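Local coordinates for protein precorrin-3 methylase (Rhodobacter capsulatus, PDB 3NUT) that probably transfers a methyl group from S-adenosyl-L-methionine to a precorrin intermediate on the pathway to adenosylcobalamin (vitamin B12), at residues 55-60 and 68-73; 90-95 and 167-172; 133-138 and 231-236; 197-202 and 220-225. All coordinates share one frame; numbering follows the deposited sequence.

Contact 1: residues 55-60 and 68-73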
loop_
_atom_site.group_PDB
_atom_site.type_symbol
_atom_site.label_atom_id
_atom_site.label_comp_id
_atom_site.label_asym_id
_atom_site.label_seq_id
_atom_site.Cartn_x
_atom_site.Cartn_y
_atom_site.Cartn_z
ATOM N N THR A 55 -6.742 17.246 -24.476
ATOM C CA THR A 55 -7.856 17.907 -23.834
ATOM C C THR A 55 -8.066 17.401 -22.397
ATOM O O THR A 55 -7.871 16.208 -22.082
ATOM C CB THR A 55 -9.125 17.858 -24.722
ATOM O OG1 THR A 55 -10.273 17.673 -23.912
ATOM C CG2 THR A 55 -9.095 16.707 -25.670
ATOM N N LEU A 56 -8.441 18.325 -21.525
ATOM C CA LEU A 56 -8.583 18.067 -20.091
ATOM C C LEU A 56 -10.024 18.271 -19.671
ATOM O O LEU A 56 -10.671 19.208 -20.134
ATOM C CB LEU A 56 -7.721 19.050 -19.311
ATOM C CG LEU A 56 -6.290 18.776 -18.856
ATOM C CD1 LEU A 56 -5.413 18.274 -19.956
ATOM C CD2 LEU A 56 -5.749 20.057 -18.236
ATOM N N HIS A 57 -10.512 17.409 -18.775
ATOM C CA HIS A 57 -11.913 17.415 -18.359
ATOM C C HIS A 57 -11.939 17.573 -16.857
ATOM O O HIS A 57 -11.729 16.610 -16.142
ATOM C CB HIS A 57 -12.621 16.113 -18.780
ATOM C CG HIS A 57 -12.478 15.792 -20.234
ATOM N ND1 HIS A 57 -13.468 16.060 -21.163
ATOM C CD2 HIS A 57 -11.446 15.259 -20.930
ATOM C CE1 HIS A 57 -13.056 15.703 -22.362
ATOM N NE2 HIS A 57 -11.835 15.208 -22.251
ATOM N N PRO A 58 -12.230 18.791 -16.363
ATOM C CA PRO A 58 -12.108 19.074 -14.913
ATOM C C PRO A 58 -13.182 18.388 -14.051
ATOM O O PRO A 58 -14.370 18.422 -14.370
ATOM C CB PRO A 58 -12.241 20.607 -14.833
ATOM C CG PRO A 58 -12.186 21.090 -16.283
ATOM C CD PRO A 58 -12.711 19.961 -17.109
ATOM N N THR A 59 -12.766 17.727 -12.995
ATOM C CA THR A 59 -13.721 17.188 -12.050
ATOM C C THR A 59 -13.315 17.716 -10.690
ATOM O O THR A 59 -12.203 18.235 -10.509
ATOM C CB THR A 59 -13.754 15.606 -12.032
ATOM O OG1 THR A 59 -12.678 15.097 -11.247
ATOM C CG2 THR A 59 -13.649 15.005 -13.419
ATOM N N ASP A 60 -14.211 17.615 -9.730
ATOM C CA ASP A 60 -13.850 17.981 -8.374
ATOM C C ASP A 60 -13.089 16.806 -7.767
ATOM O O ASP A 60 -12.888 15.774 -8.425
ATOM C CB ASP A 60 -15.092 18.348 -7.565
ATOM C CG ASP A 60 -16.031 17.196 -7.421
ATOM O OD1 ASP A 60 -15.553 16.042 -7.508
ATOM O OD2 ASP A 60 -17.239 17.446 -7.215
ATOM N N ALA A 68 -16.745 8.303 -14.997
ATOM C CA ALA A 68 -16.195 7.025 -15.443
ATOM C C ALA A 68 -16.938 6.526 -16.669
ATOM O O ALA A 68 -16.318 6.074 -17.612
ATOM C CB ALA A 68 -16.231 5.995 -14.323
ATOM N N THR A 69 -18.265 6.639 -16.657
ATOM C CA THR A 69 -19.110 6.346 -17.813
ATOM C C THR A 69 -18.694 7.220 -18.998
ATOM O O THR A 69 -18.598 6.761 -20.151
ATOM C CB THR A 69 -20.620 6.567 -17.446
ATOM O OG1 THR A 69 -20.958 5.764 -16.294
ATOM C CG2 THR A 69 -21.550 6.231 -18.607
ATOM N N HIS A 70 -18.425 8.489 -18.715
ATOM C CA HIS A 70 -18.034 9.395 -19.776
ATOM C C HIS A 70 -16.677 9.009 -20.340
ATOM O O HIS A 70 -16.472 9.073 -21.559
ATOM C CB HIS A 70 -18.005 10.822 -19.261
ATOM C CG HIS A 70 -17.548 11.823 -20.276
ATOM N ND1 HIS A 70 -16.702 12.867 -19.960
ATOM C CD2 HIS A 70 -17.832 11.949 -21.594
ATOM C CE1 HIS A 70 -16.495 13.598 -21.042
ATOM N NE2 HIS A 70 -17.164 13.060 -22.047
ATOM N N ALA A 71 -15.767 8.622 -19.451
ATOM C CA ALA A 71 -14.469 8.117 -19.851
ATOM C C ALA A 71 -14.626 6.918 -20.806
ATOM O O ALA A 71 -13.950 6.840 -21.824
ATOM C CB ALA A 71 -13.666 7.715 -18.620
ATOM N N LEU A 72 -15.536 5.996 -20.459
ATOM C CA LEU A 72 -15.804 4.831 -21.297
ATOM C C LEU A 72 -16.346 5.240 -22.655
ATOM O O LEU A 72 -16.002 4.625 -23.669
ATOM C CB LEU A 72 -16.779 3.865 -20.624
ATOM C CG LEU A 72 -16.419 3.122 -19.345
ATOM C CD1 LEU A 72 -17.675 2.404 -18.893
ATOM C CD2 LEU A 72 -15.295 2.114 -19.597
ATOM N N GLU A 73 -17.166 6.288 -22.675
ATOM C CA GLU A 73 -17.818 6.730 -23.911
ATOM C C GLU A 73 -16.823 7.320 -24.863
ATOM O O GLU A 73 -16.958 7.158 -26.082
ATOM C CB GLU A 73 -18.909 7.775 -23.640
ATOM C CG GLU A 73 -20.200 7.220 -23.023
ATOM C CD GLU A 73 -21.080 8.326 -22.414
ATOM O OE1 GLU A 73 -20.777 9.520 -22.604
ATOM O OE2 GLU A 73 -22.079 8.016 -21.749
#

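Contact 2: residues 90-95 and 167-172. With SAH (S-adenosyl-L-homocysteine), chain E.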
loop_
_atom_site.group_PDB
_atom_site.type_symbol
_atom_site.label_atom_id
_atom_site.label_comp_id
_atom_site.label_asym_id
_atom_site.label_seq_id
_atom_site.Cartn_x
_atom_site.Cartn_y
_atom_site.Cartn_z
ATOM N N GLY A 90 -6.486 2.209 -6.774
ATOM C CA GLY A 90 -7.242 1.103 -6.207
ATOM C C GLY A 90 -7.487 1.290 -4.718
ATOM O O GLY A 90 -7.977 0.377 -4.026
ATOM N N VAL A 91 -7.151 2.475 -4.217
ATOM C CA VAL A 91 -7.252 2.747 -2.790
ATOM C C VAL A 91 -8.242 3.900 -2.552
ATOM O O VAL A 91 -7.888 5.092 -2.664
ATOM C CB VAL A 91 -5.845 2.996 -2.157
ATOM C CG1 VAL A 91 -5.966 3.281 -0.651
ATOM C CG2 VAL A 91 -4.930 1.796 -2.379
ATOM N N PHE A 92 -9.490 3.539 -2.250
ATOM C CA PHE A 92 -10.567 4.538 -2.036
ATOM C C PHE A 92 -10.530 5.600 -3.128
ATOM O O PHE A 92 -10.381 6.787 -2.835
ATOM C CB PHE A 92 -10.444 5.181 -0.643
ATOM C CG PHE A 92 -10.327 4.170 0.455
ATOM C CD1 PHE A 92 -11.293 3.148 0.585
ATOM C CD2 PHE A 92 -9.259 4.214 1.348
ATOM C CE1 PHE A 92 -11.181 2.187 1.578
ATOM C CE2 PHE A 92 -9.139 3.258 2.357
ATOM C CZ PHE A 92 -10.096 2.234 2.468
ATOM N N ALA A 93 -10.635 5.154 -4.387
ATOM C CA ALA A 93 -10.359 6.012 -5.546
ATOM C C ALA A 93 -11.068 5.522 -6.790
ATOM O O ALA A 93 -12.041 4.786 -6.693
ATOM C CB ALA A 93 -8.825 6.167 -5.768
ATOM N N MET A 94 -10.589 5.931 -7.961
ATOM C CA MET A 94 -11.378 5.849 -9.183
ATOM C C MET A 94 -11.425 4.468 -9.897
ATOM O O MET A 94 -12.315 4.228 -10.727
ATOM C CB MET A 94 -10.941 6.957 -10.156
ATOM C CG MET A 94 -11.587 8.323 -9.904
ATOM S SD MET A 94 -13.398 8.308 -10.079
ATOM C CE MET A 94 -13.600 7.813 -11.779
ATOM N N ALA A 95 -10.486 3.579 -9.595
ATOM C CA ALA A 95 -10.468 2.278 -10.257
ATOM C C ALA A 95 -11.759 1.490 -9.987
ATOM O O ALA A 95 -12.376 0.972 -10.933
ATOM C CB ALA A 95 -9.230 1.474 -9.899
ATOM N N ALA A 167 -4.371 2.391 9.348
ATOM C CA ALA A 167 -4.293 3.683 8.724
ATOM C C ALA A 167 -5.672 4.202 8.344
ATOM O O ALA A 167 -6.488 3.485 7.756
ATOM C CB ALA A 167 -3.384 3.634 7.510
ATOM N N PHE A 168 -5.914 5.467 8.665
ATOM C CA PHE A 168 -7.196 6.122 8.390
ATOM C C PHE A 168 -7.121 7.093 7.223
ATOM O O PHE A 168 -6.360 8.046 7.262
ATOM C CB PHE A 168 -7.714 6.855 9.644
ATOM C CG PHE A 168 -7.938 5.944 10.829
ATOM C CD1 PHE A 168 -8.490 4.666 10.649
ATOM C CD2 PHE A 168 -7.601 6.359 12.120
ATOM C CE1 PHE A 168 -8.699 3.820 11.732
ATOM C CE2 PHE A 168 -7.817 5.514 13.227
ATOM C CZ PHE A 168 -8.356 4.245 13.030
ATOM N N TYR A 169 -7.915 6.825 6.188
ATOM C CA TYR A 169 -8.055 7.731 5.060
ATOM C C TYR A 169 -9.318 8.573 5.259
ATOM O O TYR A 169 -10.372 8.057 5.659
ATOM C CB TYR A 169 -8.108 6.953 3.734
ATOM C CG TYR A 169 -6.768 6.400 3.224
ATOM C CD1 TYR A 169 -6.170 6.914 2.074
ATOM C CD2 TYR A 169 -6.114 5.359 3.887
ATOM C CE1 TYR A 169 -4.945 6.410 1.601
ATOM C CE2 TYR A 169 -4.903 4.855 3.433
ATOM C CZ TYR A 169 -4.314 5.371 2.280
ATOM O OH TYR A 169 -3.090 4.856 1.835
ATOM N N ASN A 170 -9.206 9.870 4.988
ATOM C CA ASN A 170 -10.347 10.783 5.080
ATOM C C ASN A 170 -10.831 10.871 6.521
ATOM O O ASN A 170 -11.939 10.453 6.827
ATOM C CB ASN A 170 -11.479 10.300 4.166
ATOM C CG ASN A 170 -11.046 10.165 2.742
ATOM O OD1 ASN A 170 -10.623 11.125 2.135
ATOM N ND2 ASN A 170 -11.137 8.967 2.202
ATOM N N PRO A 171 -9.990 11.405 7.420
ATOM C CA PRO A 171 -10.362 11.310 8.828
ATOM C C PRO A 171 -11.482 12.301 9.195
ATOM O O PRO A 171 -12.445 11.909 9.866
ATOM C CB PRO A 171 -9.046 11.613 9.569
ATOM C CG PRO A 171 -8.009 11.931 8.503
ATOM C CD PRO A 171 -8.766 12.206 7.234
ATOM N N ARG A 172 -11.379 13.542 8.717
ATOM C CA ARG A 172 -12.379 14.570 9.003
ATOM C C ARG A 172 -13.432 14.733 7.907
ATOM O O ARG A 172 -13.207 15.446 6.932
ATOM C CB ARG A 172 -11.721 15.929 9.268
ATOM C CG ARG A 172 -10.612 15.938 10.313
ATOM C CD ARG A 172 -11.037 15.459 11.713
ATOM N NE ARG A 172 -12.267 16.060 12.233
ATOM C CZ ARG A 172 -12.434 17.350 12.531
ATOM N NH1 ARG A 172 -11.462 18.241 12.335
ATOM N NH2 ARG A 172 -13.605 17.756 13.009
HETATM N N SAH E . -6.098 6.951 -3.657
HETATM C CA SAH E . -5.613 7.743 -2.485
HETATM C CB SAH E . -6.674 7.784 -1.374
HETATM C CG SAH E . -7.823 8.728 -1.731
HETATM S SD SAH E . -8.757 9.269 -0.319
HETATM C C SAH E . -4.394 7.039 -2.015
HETATM O O SAH E . -4.224 5.935 -2.514
HETATM O OXT SAH E . -3.579 7.486 -1.183
HETATM C "C5'" SAH E . -7.955 10.801 0.096
HETATM C "C4'" SAH E . -7.368 10.758 1.521
HETATM O "O4'" SAH E . -6.071 10.151 1.478
HETATM C "C3'" SAH E . -7.152 12.108 2.220
HETATM O "O3'" SAH E . -8.264 12.548 3.013
HETATM C "C2'" SAH E . -5.982 11.836 3.141
HETATM O "O2'" SAH E . -6.392 11.150 4.343
HETATM C "C1'" SAH E . -5.157 10.850 2.336
HETATM N N9 SAH E . -4.090 11.529 1.564
HETATM C C8 SAH E . -4.002 11.647 0.224
HETATM N N7 SAH E . -2.863 12.324 -0.116
HETATM C C5 SAH E . -2.199 12.649 1.021
HETATM C C6 SAH E . -0.934 13.352 1.399
HETATM N N6 SAH E . -0.097 13.883 0.471
HETATM N N1 SAH E . -0.626 13.469 2.716
HETATM C C2 SAH E . -1.434 12.959 3.669
HETATM N N3 SAH E . -2.591 12.313 3.393
HETATM C C4 SAH E . -3.023 12.130 2.118
#

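Contact 3: residues 133-138 and 231-236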
loop_
_atom_site.group_PDB
_atom_site.type_symbol
_atom_site.label_atom_id
_atom_site.label_comp_id
_atom_site.label_asym_id
_atom_site.label_seq_id
_atom_site.Cartn_x
_atom_site.Cartn_y
_atom_site.Cartn_z
ATOM N N LEU A 133 3.898 0.639 9.913
ATOM C CA LEU A 133 3.033 -0.381 9.343
ATOM C C LEU A 133 3.860 -1.593 8.950
ATOM O O LEU A 133 3.492 -2.375 8.052
ATOM C CB LEU A 133 2.260 0.174 8.129
ATOM C CG LEU A 133 1.367 1.382 8.375
ATOM C CD1 LEU A 133 1.196 2.175 7.091
ATOM C CD2 LEU A 133 0.013 1.005 8.970
ATOM N N GLY A 134 4.986 -1.750 9.636
ATOM C CA GLY A 134 5.882 -2.882 9.411
ATOM C C GLY A 134 5.264 -4.249 9.662
ATOM O O GLY A 134 5.705 -5.248 9.087
ATOM N N HIS A 135 4.265 -4.303 10.538
ATOM C CA HIS A 135 3.566 -5.550 10.821
ATOM C C HIS A 135 2.191 -5.519 10.168
ATOM O O HIS A 135 1.833 -4.519 9.555
ATOM C CB HIS A 135 3.417 -5.739 12.333
ATOM C CG HIS A 135 4.635 -6.303 12.996
ATOM N ND1 HIS A 135 5.899 -5.770 12.817
ATOM C CD2 HIS A 135 4.780 -7.342 13.858
ATOM C CE1 HIS A 135 6.769 -6.464 13.530
ATOM N NE2 HIS A 135 6.115 -7.418 14.175
ATOM N N ASP A 136 1.439 -6.618 10.316
ATOM C CA ASP A 136 0.044 -6.711 9.894
ATOM C C ASP A 136 -0.703 -5.408 10.147
ATOM O O ASP A 136 -0.672 -4.861 11.255
ATOM C CB ASP A 136 -0.657 -7.861 10.614
ATOM C CG ASP A 136 -0.046 -9.211 10.286
ATOM O OD1 ASP A 136 0.923 -9.253 9.510
ATOM O OD2 ASP A 136 -0.526 -10.237 10.803
ATOM N N PHE A 137 -1.339 -4.889 9.104
ATOM C CA PHE A 137 -2.019 -3.606 9.203
ATOM C C PHE A 137 -3.258 -3.576 8.321
ATOM O O PHE A 137 -3.448 -4.439 7.454
ATOM C CB PHE A 137 -1.046 -2.460 8.848
ATOM C CG PHE A 137 -0.651 -2.421 7.387
ATOM C CD1 PHE A 137 -1.425 -1.726 6.462
ATOM C CD2 PHE A 137 0.488 -3.081 6.945
ATOM C CE1 PHE A 137 -1.066 -1.686 5.107
ATOM C CE2 PHE A 137 0.848 -3.061 5.581
ATOM C CZ PHE A 137 0.073 -2.348 4.669
ATOM N N CYS A 138 -4.100 -2.578 8.532
ATOM C CA CYS A 138 -5.264 -2.413 7.670
ATOM C C CYS A 138 -5.485 -0.960 7.286
ATOM O O CYS A 138 -5.011 -0.046 7.968
ATOM C CB CYS A 138 -6.503 -2.975 8.352
ATOM S SG CYS A 138 -6.935 -2.085 9.839
ATOM N N VAL A 231 -2.259 4.237 13.257
ATOM C CA VAL A 231 -2.415 3.668 14.565
ATOM C C VAL A 231 -1.499 2.455 14.627
ATOM O O VAL A 231 -1.593 1.571 13.782
ATOM C CB VAL A 231 -3.877 3.224 14.804
ATOM C CG1 VAL A 231 -4.091 2.912 16.278
ATOM C CG2 VAL A 231 -4.840 4.304 14.362
ATOM N N GLY A 232 -0.616 2.409 15.623
ATOM C CA GLY A 232 0.276 1.265 15.778
ATOM C C GLY A 232 -0.409 -0.028 16.201
ATOM O O GLY A 232 -1.627 -0.047 16.433
ATOM N N ASN A 233 0.366 -1.116 16.243
ATOM C CA ASN A 233 0.009 -2.320 17.003
ATOM C C ASN A 233 0.144 -1.946 18.495
ATOM O O ASN A 233 0.579 -0.835 18.840
ATOM C CB ASN A 233 1.009 -3.464 16.736
ATOM C CG ASN A 233 0.961 -3.999 15.318
ATOM O OD1 ASN A 233 0.115 -4.834 14.966
ATOM N ND2 ASN A 233 1.904 -3.562 14.499
ATOM N N ALA A 234 -0.171 -2.891 19.373
ATOM C CA ALA A 234 0.178 -2.758 20.790
ATOM C C ALA A 234 1.692 -2.685 21.023
ATOM O O ALA A 234 2.140 -1.998 21.934
ATOM C CB ALA A 234 -0.441 -3.906 21.617
ATOM N N ALA A 235 2.476 -3.393 20.211
ATOM C CA ALA A 235 3.946 -3.380 20.342
ATOM C C ALA A 235 4.650 -2.123 19.776
ATOM O O ALA A 235 5.791 -1.803 20.148
ATOM C CB ALA A 235 4.526 -4.635 19.718
ATOM N N THR A 236 3.959 -1.424 18.881
ATOM C CA THR A 236 4.510 -0.309 18.128
ATOM C C THR A 236 5.097 0.749 19.041
ATOM O O THR A 236 4.437 1.247 19.950
ATOM C CB THR A 236 3.425 0.297 17.197
ATOM O OG1 THR A 236 3.066 -0.664 16.193
ATOM C CG2 THR A 236 3.908 1.571 16.521
#

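Contact 4: residues 197-202 and 220-225. With SAH (S-adenosyl-L-homocysteine), chain E.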
loop_
_atom_site.group_PDB
_atom_site.type_symbol
_atom_site.label_atom_id
_atom_site.label_comp_id
_atom_site.label_asym_id
_atom_site.label_seq_id
_atom_site.Cartn_x
_atom_site.Cartn_y
_atom_site.Cartn_z
ATOM N N ILE A 197 -0.419 6.967 18.306
ATOM C CA ILE A 197 -1.158 7.470 17.163
ATOM C C ILE A 197 -0.347 8.587 16.525
ATOM O O ILE A 197 0.297 9.392 17.212
ATOM C CB ILE A 197 -2.531 8.056 17.539
ATOM C CG1 ILE A 197 -3.184 7.280 18.707
ATOM C CG2 ILE A 197 -3.431 8.167 16.288
ATOM C CD1 ILE A 197 -3.670 5.843 18.390
ATOM N N LEU A 198 -0.405 8.616 15.197
ATOM C CA LEU A 198 0.422 9.479 14.384
ATOM C C LEU A 198 -0.494 10.247 13.471
ATOM O O LEU A 198 -1.333 9.653 12.791
ATOM C CB LEU A 198 1.369 8.647 13.507
ATOM C CG LEU A 198 2.598 7.929 14.051
ATOM C CD1 LEU A 198 2.273 6.658 14.829
ATOM C CD2 LEU A 198 3.480 7.584 12.865
ATOM N N PHE A 199 -0.320 11.561 13.445
ATOM C CA PHE A 199 -1.048 12.396 12.508
ATOM C C PHE A 199 -0.029 12.912 11.508
ATOM O O PHE A 199 0.915 13.645 11.863
ATOM C CB PHE A 199 -1.793 13.536 13.217
ATOM C CG PHE A 199 -2.833 13.060 14.197
ATOM C CD1 PHE A 199 -4.160 12.918 13.805
ATOM C CD2 PHE A 199 -2.478 12.742 15.511
ATOM C CE1 PHE A 199 -5.130 12.468 14.708
ATOM C CE2 PHE A 199 -3.431 12.292 16.417
ATOM C CZ PHE A 199 -4.768 12.157 16.013
ATOM N N ALA A 200 -0.190 12.479 10.264
ATOM C CA ALA A 200 0.773 12.840 9.229
ATOM C C ALA A 200 0.092 13.679 8.162
ATOM O O ALA A 200 -0.813 13.235 7.450
ATOM C CB ALA A 200 1.461 11.611 8.648
ATOM N N ARG A 201 0.542 14.919 8.102
ATOM C CA ARG A 201 -0.150 15.945 7.380
ATOM C C ARG A 201 0.639 16.325 6.147
ATOM O O ARG A 201 1.835 16.624 6.234
ATOM C CB ARG A 201 -0.350 17.160 8.318
ATOM C CG ARG A 201 -0.861 18.409 7.628
ATOM C CD ARG A 201 -0.826 19.648 8.547
ATOM N NE ARG A 201 -0.614 20.879 7.769
ATOM C CZ ARG A 201 -1.522 21.418 6.954
ATOM N NH1 ARG A 201 -2.717 20.839 6.786
ATOM N NH2 ARG A 201 -1.233 22.540 6.307
ATOM N N ALA A 202 -0.038 16.309 5.008
ATOM C CA ALA A 202 0.515 16.840 3.753
ATOM C C ALA A 202 1.826 16.161 3.414
ATOM O O ALA A 202 2.827 16.814 3.088
ATOM C CB ALA A 202 0.703 18.385 3.814
ATOM N N PRO A 220 -9.506 15.008 18.129
ATOM C CA PRO A 220 -9.815 14.901 16.686
ATOM C C PRO A 220 -9.304 16.055 15.824
ATOM O O PRO A 220 -8.983 15.848 14.658
ATOM C CB PRO A 220 -11.355 14.841 16.641
ATOM C CG PRO A 220 -11.797 15.504 17.891
ATOM C CD PRO A 220 -10.731 15.181 18.938
ATOM N N GLU A 221 -9.223 17.253 16.395
ATOM C CA GLU A 221 -8.774 18.422 15.647
ATOM C C GLU A 221 -7.275 18.345 15.298
ATOM O O GLU A 221 -6.714 19.280 14.717
ATOM C CB GLU A 221 -9.145 19.725 16.381
ATOM C CG GLU A 221 -8.285 20.082 17.607
ATOM C CD GLU A 221 -8.703 19.347 18.877
ATOM O OE1 GLU A 221 -9.707 18.591 18.836
ATOM O OE2 GLU A 221 -8.015 19.521 19.919
ATOM N N MET A 222 -6.650 17.220 15.655
ATOM C CA MET A 222 -5.278 16.917 15.243
ATOM C C MET A 222 -5.208 16.452 13.792
ATOM O O MET A 222 -4.164 16.566 13.163
ATOM C CB MET A 222 -4.649 15.883 16.161
ATOM C CG MET A 222 -4.261 16.472 17.470
ATOM S SD MET A 222 -3.504 15.282 18.562
ATOM C CE MET A 222 -3.111 16.377 19.941
ATOM N N ALA A 223 -6.329 15.943 13.282
ATOM C CA ALA A 223 -6.464 15.560 11.890
ATOM C C ALA A 223 -7.220 16.631 11.086
ATOM O O ALA A 223 -8.072 17.318 11.637
ATOM C CB ALA A 223 -7.195 14.228 11.799
ATOM N N ASP A 224 -6.875 16.785 9.803
ATOM C CA ASP A 224 -7.743 17.453 8.806
ATOM C C ASP A 224 -7.815 16.593 7.550
ATOM O O ASP A 224 -7.412 15.434 7.584
ATOM C CB ASP A 224 -7.309 18.888 8.482
ATOM C CG ASP A 224 -5.805 19.047 8.367
ATOM O OD1 ASP A 224 -5.174 18.361 7.532
ATOM O OD2 ASP A 224 -5.251 19.883 9.113
ATOM N N MET A 225 -8.334 17.138 6.452
ATOM C CA MET A 225 -8.443 16.363 5.199
ATOM C C MET A 225 -7.125 16.193 4.451
ATOM O O MET A 225 -7.051 15.458 3.484
ATOM C CB MET A 225 -9.546 16.914 4.279
ATOM C CG MET A 225 -10.935 16.391 4.671
ATOM S SD MET A 225 -10.876 14.628 5.172
ATOM C CE MET A 225 -11.189 13.861 3.568
HETATM N N SAH E . -6.098 6.951 -3.657
HETATM C CA SAH E . -5.613 7.743 -2.485
HETATM C CB SAH E . -6.674 7.784 -1.374
HETATM C CG SAH E . -7.823 8.728 -1.731
HETATM S SD SAH E . -8.757 9.269 -0.319
HETATM C C SAH E . -4.394 7.039 -2.015
HETATM O O SAH E . -4.224 5.935 -2.514
HETATM O OXT SAH E . -3.579 7.486 -1.183
HETATM C "C5'" SAH E . -7.955 10.801 0.096
HETATM C "C4'" SAH E . -7.368 10.758 1.521
HETATM O "O4'" SAH E . -6.071 10.151 1.478
HETATM C "C3'" SAH E . -7.152 12.108 2.220
HETATM O "O3'" SAH E . -8.264 12.548 3.013
HETATM C "C2'" SAH E . -5.982 11.836 3.141
HETATM O "O2'" SAH E . -6.392 11.150 4.343
HETATM C "C1'" SAH E . -5.157 10.850 2.336
HETATM N N9 SAH E . -4.090 11.529 1.564
HETATM C C8 SAH E . -4.002 11.647 0.224
HETATM N N7 SAH E . -2.863 12.324 -0.116
HETATM C C5 SAH E . -2.199 12.649 1.021
HETATM C C6 SAH E . -0.934 13.352 1.399
HETATM N N6 SAH E . -0.097 13.883 0.471
HETATM N N1 SAH E . -0.626 13.469 2.716
HETATM C C2 SAH E . -1.434 12.959 3.669
HETATM N N3 SAH E . -2.591 12.313 3.393
HETATM C C4 SAH E . -3.023 12.130 2.118
#

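Contact 1: residues 55-60 and 68-73
His57 and His70 meet as two imidazoles in an offset edge-to-face pair, with the edge of His70 directed at the face of His57. CE1 of His70 lies 3.9 Å from ND1 of His57. The ring centroids are 5.5 Å apart and the planes stand at 79°. The two ND1 atoms, one on His57 and the other on His70, are 4.7 Å apart. The contact is small, with 59 Å² buried in all, and it lies at the surface of the chain.

On the strand side the outer nitrogen of the His57 ring, NE2, is hydrogen-bonded to OD2 of Asp37, which limits rotation of the imidazole and leaves the ND1 side toward the helix. His70 reaches across from the helix because its CG is anti to the backbone N (chi1 177°).

Strand 55-58 is one of the two outermost strands of the parallel sheet within this chain, bonded through its backbone to strand 37-40. Helix 65-76 packs Ala71 onto Val81 and Val83 of strand 80-85, and Ala68 and Leu72 against helix 94-104, while the histidine pair joins helix 65-76 to the edge strand 55-58.

Contact 2: residues 90-95 and 167-172
The carbonyl oxygen of Val91 accepts a 2.8 Å hydrogen bond from the amino N of S-adenosyl-L-homocysteine, while across the pocket the backbone N of Asn170 donates to the ribose O2' at 3.2 Å, nearly straight at 173°. OD1 of Asn170 also lies 2.9 Å from the ribose O3', whose proton has a second acceptor within reach.

Tyr169 carries the contact itself. Phe92 turns its edge toward the face of the tyrosine in an offset edge-to-face pair, with planes at 62° and CD2 of Phe92 3.8 Å from CG of Tyr169. CG1 of Val91 sits over a face of the same ring, 4.0 Å from CZ of Tyr169; being anti to the backbone N (chi1 -180°), this methyl points to the phenol end. The ligand carboxylate comes to the ring's edge, OXT lying 3.3 Å from CE1 of Tyr169, and the hydroxyl is bonded to the backbone N of Met122. Replacing Tyr169 by an alanine would probably leave the Phe92 edge and the Val91 methyl without their aromatic partner and the Met122 N-H without this acceptor.

The contact joins the loop leading into helix 94-104 to strand 165-169, which pairs with strands 137-141 and 227-231.

Contact 3: residues 133-138 and 231-236
His135 and Asn233 both carry CG anti to their own carbonyl carbon (chi1 -82° and -67°), and these torsions bring the two side chains together at about a right angle. The meeting is one of packing: the end of the Asn233 amide lies against CB of His135, at the root of the imidazole, and the ring and amide planes are turned 70° apart. The CA atoms of His135 and Asn233, the closest CA pair of the two segments, are 7.8 Å apart.

The loop that presents Asn233 is braced from within, because its backbone N donates to OG1 of Thr236 at 2.7 Å, the N-H...O angle being a bent 134°. That hydroxyl is also hydrogen-bonded to OG1 of Thr245, and His135 packs on Thr245.

Asp136 turns its carboxylate away from Asn233 to the second subunit, where Arg155 and Lys147 form salt bridges with OD2 and the backbone N of Asn141 bonds to OD1. Phe137 and Cys138 pair antiparallel with a strand of that subunit. The contact thus joins the loop after strand 227-231 to the start of strand 137-141, at the dimer interface through which the five-stranded mixed sheet of this tetrapyrrole methylase runs on.

Contact 4: residues 197-202 and 220-225
Met222 opens the contact by laying its CB over the centre of the Phe199 ring, 3.5 Å from the centroid and only 4° off the normal, a well-formed CH-pi contact. Beyond it the chain runs extended, and SD comes obliquely to the ring rim, 3.7 Å from CE2 of Phe199, in a Met-aromatic contact. Ala223 follows: its backbone N closes the 3-10 turn on O of Pro220 at 3.0 Å, and its CB lies 3.9 Å from CD1 of Phe199.

Asp224 changes the character from apolar to charged. Its OD1 and OD2 each stand 3.6 Å from NH1 of Arg201, a rather long salt bridge, with OD1 at the edge of the guanidinium and the two planes 84° apart. Arg201 reaches it because CG is anti to its backbone N (chi1 170°) and the chain stays extended to NE. The same OD1 is bonded to OG1 of Thr227 and N of Arg226, its stronger partners. Met225 ends the segment with its carbonyl oxygen 3.2 Å from the ribose O3' of S-adenosyl-L-homocysteine.

With a serine in place of Phe199, Met222 and Ala223 would probably lose the surface they rest on, leaving a gap between strand and loop.

The loop rests on strand 196-201 mainly through the Phe199 ring, with a longer, probably weaker charge pairing beside it, and the extra bonds to Asp224 probably fix the loop just ahead of the ligand-binding Met225.

From the N terminus, contact 1 closes a short loop, tying an edge strand of the parallel sheet to helix 65-76. Contact 2 opens after it and spans some 70 residues, bringing the loop leading into helix 94-104, with its first residues, to strand 165-169 of the five-stranded mixed sheet; Ala68 of contact 1 packs on Met94 of contact 2. Contact 3 crosses contact 2, since 133-138 lies inside the loop that contact 2 closes and 231-236 beyond it. Contact 4 opens after contact 2 has closed and is nested within the loop closed by contact 3. Contacts 2, 3 and 4 all reach that mixed sheet; 2 and 4 share the ligand, whereas 2 and 3 touch the second subunit.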